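Side-chain contacts in putative thioesterase (Syntrophus aciditrophicus SB, PDB 3HDU), which probably hydrolyses thioesters, as a hotdog-fold member of the PaaI thioesterase family: residues S68-T73 and M104-E109; S14-I19 and A78-Q83; L32-I37 and A74-F79. One frame throughout, in Å; residues are numbered along the deposited sequence.

Contact 1. Residues S68-T73 and M104-E109; sequences SAIDMT and MSLHVE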
ATOM      1  N   SER A  68      -3.828  -4.624 -18.812  1.00 71.79           N
ATOM      2  CA  SER A  68      -3.387  -3.865 -20.002  1.00 71.99           C
ATOM      3  C   SER A  68      -4.339  -2.714 -20.335  1.00 72.00           C
ATOM      4  O   SER A  68      -3.880  -1.602 -20.580  1.00 71.89           O
ATOM      5  CB  SER A  68      -3.249  -4.763 -21.226  1.00 72.43           C
ATOM      6  OG  SER A  68      -2.206  -5.695 -21.033  1.00 73.47           O
ATOM      7  N   ALA A  69      -5.649  -2.990 -20.333  1.00 71.67           N
ATOM      8  CA  ALA A  69      -6.685  -1.978 -20.602  1.00 71.74           C
ATOM      9  C   ALA A  69      -6.618  -0.800 -19.623  1.00 72.00           C
ATOM     10  O   ALA A  69      -6.728   0.356 -20.038  1.00 72.29           O
ATOM     11  CB  ALA A  69      -8.076  -2.604 -20.566  1.00 71.45           C
ATOM     12  N   ILE A  70      -6.444  -1.109 -18.334  1.00 72.21           N
ATOM     13  CA  ILE A  70      -6.291  -0.096 -17.271  1.00 72.09           C
ATOM     14  C   ILE A  70      -5.014   0.738 -17.494  1.00 72.91           C
ATOM     15  O   ILE A  70      -5.054   1.967 -17.388  1.00 73.43           O
ATOM     16  CB  ILE A  70      -6.324  -0.748 -15.842  1.00 71.68           C
ATOM     17  CG1 ILE A  70      -7.755  -1.205 -15.520  1.00 71.51           C
ATOM     18  CG2 ILE A  70      -5.838   0.220 -14.761  1.00 70.95           C
ATOM     19  CD1 ILE A  70      -7.903  -1.987 -14.225  1.00 71.41           C
ATOM     20  N   ASP A  71      -3.911   0.059 -17.823  1.00 73.42           N
ATOM     21  CA  ASP A  71      -2.625   0.704 -18.104  1.00 73.75           C
ATOM     22  C   ASP A  71      -2.694   1.627 -19.328  1.00 74.23           C
ATOM     23  O   ASP A  71      -2.094   2.708 -19.318  1.00 74.61           O
ATOM     24  CB  ASP A  71      -1.521  -0.351 -18.309  1.00 73.77           C
ATOM     25  CG  ASP A  71      -0.118   0.255 -18.370  1.00 74.05           C
ATOM     26  OD1 ASP A  71       0.172   1.199 -17.609  1.00 74.12           O
ATOM     27  OD2 ASP A  71       0.707  -0.229 -19.169  1.00 74.52           O
HETATM   28  N   MSE A  72      -3.403   1.187 -20.373  1.00 74.52           N
HETATM   29  CA  MSE A  72      -3.597   1.982 -21.595  1.00 74.89           C
HETATM   30  C   MSE A  72      -4.480   3.203 -21.344  1.00 74.03           C
HETATM   31  O   MSE A  72      -4.166   4.292 -21.831  1.00 73.93           O
HETATM   32  CB  MSE A  72      -4.200   1.132 -22.723  1.00 76.30           C
HETATM   33  CG  MSE A  72      -3.255   0.078 -23.292  1.00 77.45           C
HETATM   34 SE   MSE A  72      -1.719   0.830 -24.211  0.75 79.47          SE
HETATM   35  CE  MSE A  72      -2.632   1.818 -25.595  1.00 79.05           C
ATOM     36  N   THR A  73      -5.583   3.006 -20.611  1.00 72.74           N
ATOM     37  CA  THR A  73      -6.500   4.091 -20.236  1.00 71.92           C
ATOM     38  C   THR A  73      -5.757   5.132 -19.397  1.00 71.86           C
ATOM     39  O   THR A  73      -5.881   6.336 -19.650  1.00 71.51           O
ATOM     40  CB  THR A  73      -7.747   3.568 -19.463  1.00 71.50           C
ATOM     41  OG1 THR A  73      -8.432   2.593 -20.253  1.00 70.87           O
ATOM     42  CG2 THR A  73      -8.716   4.699 -19.126  1.00 71.14           C
HETATM   43  N   MSE A 104       5.176   3.711 -14.075  1.00 70.02           N
HETATM   44  CA  MSE A 104       6.049   3.564 -12.903  1.00 70.15           C
HETATM   45  C   MSE A 104       5.479   2.522 -11.929  1.00 70.84           C
HETATM   46  O   MSE A 104       6.228   1.684 -11.415  1.00 69.90           O
HETATM   47  CB  MSE A 104       6.229   4.897 -12.174  1.00 69.84           C
HETATM   48  CG  MSE A 104       7.098   4.792 -10.924  1.00 69.58           C
HETATM   49 SE   MSE A 104       7.605   6.483 -10.208  0.75 68.91          SE
HETATM   50  CE  MSE A 104       8.799   5.852  -8.779  1.00 69.63           C
ATOM     51  N   SER A 105       4.169   2.609 -11.672  1.00 71.52           N
ATOM     52  CA  SER A 105       3.468   1.728 -10.738  1.00 72.06           C
ATOM     53  C   SER A 105       2.056   1.425 -11.238  1.00 72.28           C
ATOM     54  O   SER A 105       1.338   2.350 -11.609  1.00 72.42           O
ATOM     55  CB  SER A 105       3.388   2.405  -9.370  1.00 72.51           C
ATOM     56  OG  SER A 105       2.793   1.554  -8.402  1.00 72.81           O
ATOM     57  N   LEU A 106       1.685   0.141 -11.257  1.00 72.41           N
ATOM     58  CA  LEU A 106       0.358  -0.331 -11.682  1.00 72.55           C
ATOM     59  C   LEU A 106      -0.240  -1.195 -10.566  1.00 72.86           C
ATOM     60  O   LEU A 106       0.268  -2.288 -10.291  1.00 73.24           O
ATOM     61  CB  LEU A 106       0.466  -1.154 -12.969  1.00 72.34           C
ATOM     62  CG  LEU A 106      -0.798  -1.839 -13.509  1.00 72.43           C
ATOM     63  CD1 LEU A 106      -1.888  -0.819 -13.818  1.00 72.68           C
ATOM     64  CD2 LEU A 106      -0.471  -2.638 -14.750  1.00 72.58           C
ATOM     65  N   HIS A 107      -1.284  -0.684  -9.914  1.00 72.62           N
ATOM     66  CA  HIS A 107      -2.009  -1.380  -8.845  1.00 72.85           C
ATOM     67  C   HIS A 107      -3.428  -1.610  -9.357  1.00 72.07           C
ATOM     68  O   HIS A 107      -4.117  -0.647  -9.673  1.00 72.01           O
ATOM     69  CB  HIS A 107      -2.039  -0.523  -7.582  1.00 73.79           C
ATOM     70  CG  HIS A 107      -0.731  -0.450  -6.853  1.00 74.32           C
ATOM     71  ND1 HIS A 107      -0.655  -0.428  -5.479  1.00 75.16           N
ATOM     72  CD2 HIS A 107       0.549  -0.425  -7.298  1.00 74.84           C
ATOM     73  CE1 HIS A 107       0.612  -0.367  -5.108  1.00 75.19           C
ATOM     74  NE2 HIS A 107       1.364  -0.367  -6.193  1.00 75.05           N
ATOM     75  N   VAL A 108      -3.841  -2.874  -9.461  1.00 71.40           N
ATOM     76  CA  VAL A 108      -5.177  -3.252  -9.944  1.00 70.39           C
ATOM     77  C   VAL A 108      -5.843  -4.216  -8.960  1.00 70.12           C
ATOM     78  O   VAL A 108      -5.254  -5.243  -8.637  1.00 70.04           O
ATOM     79  CB  VAL A 108      -5.103  -3.924 -11.352  1.00 69.73           C
ATOM     80  CG1 VAL A 108      -6.492  -4.368 -11.836  1.00 69.23           C
ATOM     81  CG2 VAL A 108      -4.470  -2.979 -12.365  1.00 68.82           C
ATOM     82  N   GLU A 109      -7.055  -3.852  -8.507  1.00 70.12           N
ATOM     83  CA  GLU A 109      -7.872  -4.659  -7.599  0.50 69.90           C
ATOM     84  C   GLU A 109      -9.087  -5.160  -8.405  1.00 70.43           C
ATOM     85  O   GLU A 109      -9.815  -4.356  -8.994  1.00 70.34           O
ATOM     86  CB  GLU A 109      -8.312  -3.817  -6.394  0.50 69.56           C
ATOM     87  CG  GLU A 109      -7.201  -2.943  -5.763  0.50 69.15           C
ATOM     88  CD  GLU A 109      -5.952  -3.719  -5.365  0.50 68.90           C
ATOM     89  OE1 GLU A 109      -6.083  -4.859  -4.875  0.50 68.63           O
ATOM     90  OE2 GLU A 109      -4.837  -3.174  -5.524  0.50 68.64           O
TER

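Contact 2. Residues S14-I19 and A78-Q83; sequences SAVNEI and AFMGFQ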
ATOM      1  N   SER A  14      -7.959  13.909 -33.005  1.00 75.63           N
ATOM      2  CA  SER A  14      -7.632  13.165 -34.239  1.00 75.02           C
ATOM      3  C   SER A  14      -6.288  12.444 -34.166  1.00 74.62           C
ATOM      4  O   SER A  14      -6.175  11.306 -34.627  1.00 74.41           O
ATOM      5  CB  SER A  14      -7.627  14.101 -35.451  1.00 74.78           C
ATOM      6  OG  SER A  14      -8.882  14.734 -35.593  1.00 74.72           O
ATOM      7  N   ALA A  15      -5.281  13.127 -33.608  1.00 74.46           N
ATOM      8  CA  ALA A  15      -3.927  12.572 -33.416  1.00 74.22           C
ATOM      9  C   ALA A  15      -3.952  11.381 -32.466  1.00 74.30           C
ATOM     10  O   ALA A  15      -3.333  10.350 -32.744  1.00 74.34           O
ATOM     11  CB  ALA A  15      -2.980  13.638 -32.879  1.00 73.96           C
ATOM     12  N   VAL A  16      -4.679  11.541 -31.355  1.00 74.35           N
ATOM     13  CA  VAL A  16      -4.854  10.492 -30.348  1.00 74.48           C
ATOM     14  C   VAL A  16      -5.606   9.287 -30.933  1.00 74.37           C
ATOM     15  O   VAL A  16      -5.144   8.157 -30.780  1.00 74.28           O
ATOM     16  CB  VAL A  16      -5.556  11.045 -29.055  1.00 74.71           C
ATOM     17  CG1 VAL A  16      -5.996   9.919 -28.112  1.00 74.61           C
ATOM     18  CG2 VAL A  16      -4.628  12.014 -28.333  1.00 74.61           C
ATOM     19  N   ASN A  17      -6.729   9.531 -31.617  1.00 74.25           N
ATOM     20  CA  ASN A  17      -7.513   8.447 -32.247  1.00 74.43           C
ATOM     21  C   ASN A  17      -6.673   7.556 -33.174  1.00 74.40           C
ATOM     22  O   ASN A  17      -6.792   6.335 -33.106  1.00 74.43           O
ATOM     23  CB  ASN A  17      -8.759   8.982 -32.983  1.00 74.29           C
ATOM     24  CG  ASN A  17      -9.855   9.480 -32.035  1.00 74.27           C
ATOM     25  OD1 ASN A  17      -9.718   9.461 -30.810  1.00 74.50           O
ATOM     26  ND2 ASN A  17     -10.955   9.936 -32.614  1.00 74.26           N
ATOM     27  N   GLU A  18      -5.813   8.169 -33.994  1.00 74.44           N
ATOM     28  CA  GLU A  18      -4.881   7.422 -34.873  1.00 74.73           C
ATOM     29  C   GLU A  18      -3.946   6.483 -34.101  1.00 74.68           C
ATOM     30  O   GLU A  18      -3.855   5.297 -34.424  1.00 74.88           O
ATOM     31  CB  GLU A  18      -4.031   8.366 -35.754  1.00 75.07           C
ATOM     32  CG  GLU A  18      -4.590   8.624 -37.152  1.00 75.40           C
ATOM     33  CD  GLU A  18      -4.312   7.486 -38.147  1.00 75.69           C
ATOM     34  OE1 GLU A  18      -4.113   6.321 -37.733  1.00 75.96           O
ATOM     35  OE2 GLU A  18      -4.287   7.761 -39.364  1.00 76.01           O
ATOM     36  N   ILE A  19      -3.288   7.026 -33.078  1.00 74.59           N
ATOM     37  CA  ILE A  19      -2.313   6.289 -32.256  1.00 74.46           C
ATOM     38  C   ILE A  19      -2.929   5.099 -31.508  1.00 74.62           C
ATOM     39  O   ILE A  19      -2.366   4.004 -31.538  1.00 74.84           O
ATOM     40  CB  ILE A  19      -1.577   7.243 -31.250  1.00 74.44           C
ATOM     41  CG1 ILE A  19      -0.709   8.262 -32.008  1.00 74.21           C
ATOM     42  CG2 ILE A  19      -0.678   6.461 -30.279  1.00 74.24           C
ATOM     43  CD1 ILE A  19      -0.134   9.350 -31.129  1.00 74.13           C
ATOM     44  N   ALA A  78      -2.824  10.247 -18.554  1.00 70.16           N
ATOM     45  CA  ALA A  78      -1.522  10.861 -18.233  1.00 70.04           C
ATOM     46  C   ALA A  78      -1.133  11.883 -19.309  1.00 69.97           C
ATOM     47  O   ALA A  78      -0.780  13.014 -18.979  1.00 70.35           O
ATOM     48  CB  ALA A  78      -0.430   9.794 -18.092  1.00 69.86           C
ATOM     49  N   PHE A  79      -1.229  11.473 -20.579  1.00 69.70           N
ATOM     50  CA  PHE A  79      -0.968  12.340 -21.746  1.00 69.63           C
ATOM     51  C   PHE A  79      -1.797  13.634 -21.734  1.00 69.82           C
ATOM     52  O   PHE A  79      -1.256  14.716 -21.980  1.00 69.77           O
ATOM     53  CB  PHE A  79      -1.220  11.568 -23.062  1.00 69.59           C
ATOM     54  CG  PHE A  79      -1.239  12.434 -24.295  1.00 69.48           C
ATOM     55  CD1 PHE A  79      -0.047  12.826 -24.902  1.00 69.33           C
ATOM     56  CD2 PHE A  79      -2.457  12.860 -24.852  1.00 69.25           C
ATOM     57  CE1 PHE A  79      -0.063  13.636 -26.048  1.00 69.40           C
ATOM     58  CE2 PHE A  79      -2.484  13.673 -25.996  1.00 69.27           C
ATOM     59  CZ  PHE A  79      -1.282  14.061 -26.598  1.00 69.37           C
HETATM   60  N   MSE A  80      -3.101  13.501 -21.468  1.00 69.99           N
HETATM   61  CA  MSE A  80      -4.026  14.652 -21.422  1.00 69.82           C
HETATM   62  C   MSE A  80      -3.720  15.632 -20.289  1.00 70.47           C
HETATM   63  O   MSE A  80      -3.984  16.830 -20.427  1.00 71.07           O
HETATM   64  CB  MSE A  80      -5.492  14.198 -21.341  1.00 68.69           C
HETATM   65  CG  MSE A  80      -5.965  13.430 -22.559  1.00 67.97           C
HETATM   66 SE   MSE A  80      -5.958  14.476 -24.181  0.75 66.23          SE
HETATM   67  CE  MSE A  80      -6.039  13.021 -25.416  1.00 68.13           C
ATOM     68  N   GLY A  81      -3.176  15.119 -19.185  1.00 71.12           N
ATOM     69  CA  GLY A  81      -2.749  15.938 -18.063  1.00 71.45           C
ATOM     70  C   GLY A  81      -1.491  16.717 -18.412  1.00 71.69           C
ATOM     71  O   GLY A  81      -1.459  17.934 -18.237  1.00 71.98           O
ATOM     72  N   PHE A  82      -0.472  16.018 -18.922  1.00 71.93           N
ATOM     73  CA  PHE A  82       0.810  16.647 -19.289  1.00 72.20           C
ATOM     74  C   PHE A  82       0.720  17.669 -20.430  1.00 72.44           C
ATOM     75  O   PHE A  82       1.373  18.712 -20.360  1.00 72.79           O
ATOM     76  CB  PHE A  82       1.889  15.605 -19.638  1.00 72.11           C
ATOM     77  CG  PHE A  82       2.400  14.816 -18.459  1.00 71.97           C
ATOM     78  CD1 PHE A  82       3.060  15.457 -17.411  1.00 71.96           C
ATOM     79  CD2 PHE A  82       2.298  13.417 -18.431  1.00 72.04           C
ATOM     80  CE1 PHE A  82       3.565  14.726 -16.315  1.00 72.15           C
ATOM     81  CE2 PHE A  82       2.804  12.673 -17.347  1.00 72.01           C
ATOM     82  CZ  PHE A  82       3.443  13.331 -16.286  1.00 72.01           C
ATOM     83  N   GLN A  83      -0.065  17.370 -21.468  1.00 72.89           N
ATOM     84  CA  GLN A  83      -0.223  18.290 -22.618  1.00 73.25           C
ATOM     85  C   GLN A  83      -0.909  19.614 -22.235  1.00 73.76           C
ATOM     86  O   GLN A  83      -0.631  20.644 -22.853  1.00 73.86           O
ATOM     87  CB  GLN A  83      -0.906  17.598 -23.814  1.00 73.10           C
ATOM     88  CG  GLN A  83      -2.395  17.255 -23.652  1.00 73.10           C
ATOM     89  CD  GLN A  83      -3.366  18.413 -23.902  1.00 72.85           C
ATOM     90  OE1 GLN A  83      -4.380  18.528 -23.215  1.00 72.93           O
ATOM     91  NE2 GLN A  83      -3.056  19.273 -24.870  1.00 72.70           N
TER

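Contact 3. Residues L32-I37 and A74-F79; sequences LKVRFI and AGLAAF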
ATOM      1  N   LEU A  32      -9.907  -1.511 -29.582  1.00 73.73           N
ATOM      2  CA  LEU A  32      -9.851  -0.338 -28.706  1.00 73.32           C
ATOM      3  C   LEU A  32     -10.429   0.889 -29.416  1.00 73.07           C
ATOM      4  O   LEU A  32     -10.014   1.199 -30.531  1.00 73.40           O
ATOM      5  CB  LEU A  32      -8.394  -0.089 -28.296  1.00 73.24           C
ATOM      6  CG  LEU A  32      -8.060   0.937 -27.201  1.00 73.16           C
ATOM      7  CD1 LEU A  32      -6.643   0.716 -26.700  1.00 72.86           C
ATOM      8  CD2 LEU A  32      -8.243   2.393 -27.645  1.00 73.07           C
ATOM      9  N   LYS A  33     -11.381   1.567 -28.768  1.00 72.71           N
ATOM     10  CA  LYS A  33     -12.000   2.802 -29.279  1.00 72.29           C
ATOM     11  C   LYS A  33     -11.969   3.887 -28.189  1.00 71.99           C
ATOM     12  O   LYS A  33     -12.174   3.581 -27.012  1.00 71.60           O
ATOM     13  CB  LYS A  33     -13.433   2.537 -29.751  1.00 72.23           C
ATOM     14  CG  LYS A  33     -13.526   1.637 -30.981  1.00 72.15           C
ATOM     15  N   VAL A  34     -11.698   5.134 -28.593  1.00 71.59           N
ATOM     16  CA  VAL A  34     -11.625   6.292 -27.690  1.00 71.38           C
ATOM     17  C   VAL A  34     -13.011   6.952 -27.608  1.00 71.70           C
ATOM     18  O   VAL A  34     -13.417   7.676 -28.521  1.00 71.84           O
ATOM     19  CB  VAL A  34     -10.557   7.321 -28.167  1.00 71.07           C
ATOM     20  CG1 VAL A  34     -10.467   8.508 -27.208  1.00 70.65           C
ATOM     21  CG2 VAL A  34      -9.197   6.651 -28.311  1.00 70.78           C
ATOM     22  N   ARG A  35     -13.719   6.704 -26.507  1.00 72.12           N
ATOM     23  CA  ARG A  35     -15.074   7.233 -26.286  1.00 72.43           C
ATOM     24  C   ARG A  35     -15.084   8.717 -25.901  1.00 72.23           C
ATOM     25  O   ARG A  35     -15.988   9.447 -26.312  1.00 72.29           O
ATOM     26  CB  ARG A  35     -15.792   6.473 -25.159  1.00 73.32           C
ATOM     27  CG  ARG A  35     -15.888   4.940 -25.260  1.00 74.10           C
ATOM     28  CD  ARG A  35     -16.940   4.430 -26.238  1.00 74.85           C
ATOM     29  NE  ARG A  35     -16.521   4.483 -27.636  1.00 75.21           N
ATOM     30  CZ  ARG A  35     -17.183   3.932 -28.663  1.00 75.81           C
ATOM     31  NH1 ARG A  35     -16.696   4.058 -29.904  1.00 75.94           N
ATOM     32  NH2 ARG A  35     -18.325   3.253 -28.481  1.00 76.04           N
ATOM     33  N   PHE A  36     -14.112   9.147 -25.087  1.00 72.26           N
ATOM     34  CA  PHE A  36     -14.059  10.529 -24.568  1.00 72.17           C
ATOM     35  C   PHE A  36     -12.657  10.914 -24.069  1.00 72.13           C
ATOM     36  O   PHE A  36     -11.940  10.059 -23.550  1.00 72.12           O
ATOM     37  CB  PHE A  36     -15.096  10.651 -23.428  1.00 72.03           C
ATOM     38  CG  PHE A  36     -15.131  11.993 -22.740  1.00 72.02           C
ATOM     39  CD1 PHE A  36     -15.848  13.059 -23.296  1.00 72.08           C
ATOM     40  CD2 PHE A  36     -14.477  12.185 -21.518  1.00 71.97           C
ATOM     41  CE1 PHE A  36     -15.894  14.311 -22.653  1.00 71.99           C
ATOM     42  CE2 PHE A  36     -14.513  13.429 -20.865  1.00 71.98           C
ATOM     43  CZ  PHE A  36     -15.225  14.494 -21.432  1.00 71.97           C
ATOM     44  N   ILE A  37     -12.277  12.184 -24.250  1.00 72.37           N
ATOM     45  CA  ILE A  37     -11.002  12.731 -23.738  1.00 72.68           C
ATOM     46  C   ILE A  37     -11.172  14.156 -23.198  1.00 72.78           C
ATOM     47  O   ILE A  37     -11.984  14.926 -23.700  1.00 72.73           O
ATOM     48  CB  ILE A  37      -9.817  12.721 -24.777  1.00 72.73           C
ATOM     49  CG1 ILE A  37     -10.101  13.576 -26.020  1.00 72.67           C
ATOM     50  CG2 ILE A  37      -9.475  11.297 -25.199  1.00 72.95           C
ATOM     51  CD1 ILE A  37      -8.892  13.744 -26.905  1.00 72.61           C
ATOM     52  N   ALA A  74      -4.981   4.651 -18.422  1.00 71.61           N
ATOM     53  CA  ALA A  74      -4.155   5.514 -17.557  1.00 71.85           C
ATOM     54  C   ALA A  74      -3.103   6.297 -18.362  1.00 71.61           C
ATOM     55  O   ALA A  74      -2.867   7.477 -18.096  1.00 71.84           O
ATOM     56  CB  ALA A  74      -3.482   4.691 -16.461  1.00 71.02           C
ATOM     57  N   GLY A  75      -2.489   5.633 -19.339  1.00 71.47           N
ATOM     58  CA  GLY A  75      -1.498   6.257 -20.223  1.00 71.31           C
ATOM     59  C   GLY A  75      -2.049   7.415 -21.038  1.00 70.89           C
ATOM     60  O   GLY A  75      -1.375   8.437 -21.192  1.00 71.38           O
ATOM     61  N   LEU A  76      -3.269   7.250 -21.552  1.00 70.57           N
ATOM     62  CA  LEU A  76      -3.977   8.303 -22.287  1.00 70.14           C
ATOM     63  C   LEU A  76      -4.367   9.454 -21.351  1.00 70.47           C
ATOM     64  O   LEU A  76      -4.244  10.613 -21.736  1.00 71.01           O
ATOM     65  CB  LEU A  76      -5.221   7.737 -22.986  1.00 70.07           C
ATOM     66  CG  LEU A  76      -6.089   8.670 -23.842  1.00 69.82           C
ATOM     67  CD1 LEU A  76      -5.264   9.391 -24.886  1.00 69.61           C
ATOM     68  CD2 LEU A  76      -7.209   7.882 -24.496  1.00 69.74           C
ATOM     69  N   ALA A  77      -4.850   9.133 -20.145  1.00 70.29           N
ATOM     70  CA  ALA A  77      -5.199  10.151 -19.135  1.00 70.02           C
ATOM     71  C   ALA A  77      -3.961  10.945 -18.695  1.00 70.12           C
ATOM     72  O   ALA A  77      -4.050  12.161 -18.487  1.00 69.89           O
ATOM     73  CB  ALA A  77      -5.884   9.522 -17.927  1.00 69.96           C
ATOM     74  N   ALA A  78      -2.824  10.247 -18.554  1.00 70.16           N
ATOM     75  CA  ALA A  78      -1.522  10.861 -18.233  1.00 70.04           C
ATOM     76  C   ALA A  78      -1.133  11.883 -19.309  1.00 69.97           C
ATOM     77  O   ALA A  78      -0.780  13.014 -18.979  1.00 70.35           O
ATOM     78  CB  ALA A  78      -0.430   9.794 -18.092  1.00 69.86           C
ATOM     79  N   PHE A  79      -1.229  11.473 -20.579  1.00 69.70           N
ATOM     80  CA  PHE A  79      -0.968  12.340 -21.746  1.00 69.63           C
ATOM     81  C   PHE A  79      -1.797  13.634 -21.734  1.00 69.82           C
ATOM     82  O   PHE A  79      -1.256  14.716 -21.980  1.00 69.77           O
ATOM     83  CB  PHE A  79      -1.220  11.568 -23.062  1.00 69.59           C
ATOM     84  CG  PHE A  79      -1.239  12.434 -24.295  1.00 69.48           C
ATOM     85  CD1 PHE A  79      -0.047  12.826 -24.902  1.00 69.33           C
ATOM     86  CD2 PHE A  79      -2.457  12.860 -24.852  1.00 69.25           C
ATOM     87  CE1 PHE A  79      -0.063  13.636 -26.048  1.00 69.40           C
ATOM     88  CE2 PHE A  79      -2.484  13.673 -25.996  1.00 69.27           C
ATOM     89  CZ  PHE A  79      -1.282  14.061 -26.598  1.00 69.37           C
TER

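Contact 1. Residues S68-T73 and M104-E109
A buried apolar contact joins helix 58-85, the long central helix of the hotdog fold, to strand 101-110, outermost within this chain of the sheet that wraps it. I70 carries most of it from the helix, L106 and V108 from the strand. The helix segment and strand segment axes come within 9.6 Å and run at 129° to each other. I70 meets V108 tip to tip: its CD1 lies 3.7 Å from V108 CG1 and 4.0 Å from V108 CG2, so one methyl spans both branches of the valine. I70 CG2, anti to the backbone N (chi1 -72° for CG1), instead meets L106 CD1 at 4.2 Å, the two side chains passing at a slant. D71 comes nearest with CB, 4.4 Å from L106 CD2; its carboxylate turns to T103, whose OG1 hydrogen-bonds OD1. Beyond the contact, V152 of strand 146-156 touches both I70 and L106, and T137 and L139 of strand 132-141 also pack on I70. On its outer side, strand 101-110 pairs antiparallel with a strand of the second subunit, which carries the sheet across the interface.

Contact 2. Residues S14-I19 and A78-Q83
F79, M80 and V16 make a small, wholly apolar helix-to-helix contact, in which V16 of helix 7-22 points at the C-terminal part of helix 58-85. Taken in order along 78-83, F79 comes first. Its CG stands anti to the backbone N (chi1 169°), which swings the ring toward helix 7-22, and CE2 reaches V16 CG2 at 3.6 Å. The methyl approaches the ring obliquely, and the valine and phenylalanine side chains lie alongside, pointing opposite ways. M80, a selenomethionine, follows. Its CB does not aim straight at the other helix, but a bend at chi2 (-64°) brings the terminal methyl round to meet V16 tip to tip: CE lies 3.4 Å from V16 CG2 and 4.1 Å from V16 CG1. V16 CG2 thus touches both, while CE itself lies at the edge of the F79 ring, in its plane. Q83, one turn beyond F79, lays its CG over one ring face, 4.3 Å above the plane and offset toward the rim. L12, one turn before V16 on helix 7-22, also touches F79, M80 and Q83. M97 of helix 91-97 and L101 of strand 101-110 pack on F79, while A78 faces A133 and I135 of strand 132-141.

Contact 3. Residues L32-I37 and A74-F79
L76 of the central hotdog helix, 58-85, meets V34 and I37 of strand 30-37, the first strand of the sheet that wraps this helix and the outermost at this end within the chain. L76 supplies the whole helix side of the contact. Its CG lies anti to the backbone N (chi1 -179°), which extends the side chain away from the helix and sends one branch, CD2, to the strand. That methyl is the meeting point for both partners: I37 CG2 stands 4.2 Å from L76 CD2, the isoleucine running roughly perpendicular to the leucine, and V34 CG1 stands 4.3 Å from L76 CD2. Both distances are ordinary for methyl groups in loose van der Waals contact, and no hydrogen bond crosses between the segments. The isoleucine holds CG1 between its backbone N and carbonyl carbon (chi1 62°), which leaves CG2 as the branch turned to L76.

V34 and I37 are three residues apart, yet both direct their CB toward the helix, whereas strict alternation would put them on opposite faces. A classic beta bulge explains this: R35 and F36 both face K43 on the neighbouring strand 41-48, and the extra residue resets the alternation, so that I37 points inward again while F36 points away. The segments bury 87 Å² together, nearly all of it round L76, V34 and I37.

Helix 7-22 lies alongside: V16 and F20 touch L76, N17 touches V34, and E21 OE2 accepts a hydrogen bond from V34 N. L44 of strand 41-48 packs on L76 as well. On other sides of the helix, A74 meets V152 and Y154 of strand 146-156, and A77 meets I135 of strand 132-141.

Along the chain the segments run 14-19, 32-37, 68-83 and 104-109; helix 7-22 and strand 30-37 follow each other, and contact 1 crosses contacts 2 and 3. All three draw on helix 58-85: contact 1 takes 68-73, contact 3 takes 74-79 and contact 2 takes 78-83, sharing A78 and F79 with contact 3. Contacts 1 and 3 reach the strands outermost within the chain, 101-110 and 30-37, with centres about 12 Å apart. Contacts 2 and 3, centres about 7 Å apart, touch where M80 CE approaches I37 CD1 at 3.3 Å; the centres of contacts 1 and 2 are about 17 Å apart. The sheet wraps the helix as in a hotdog fold, and helix 7-22 adds cover.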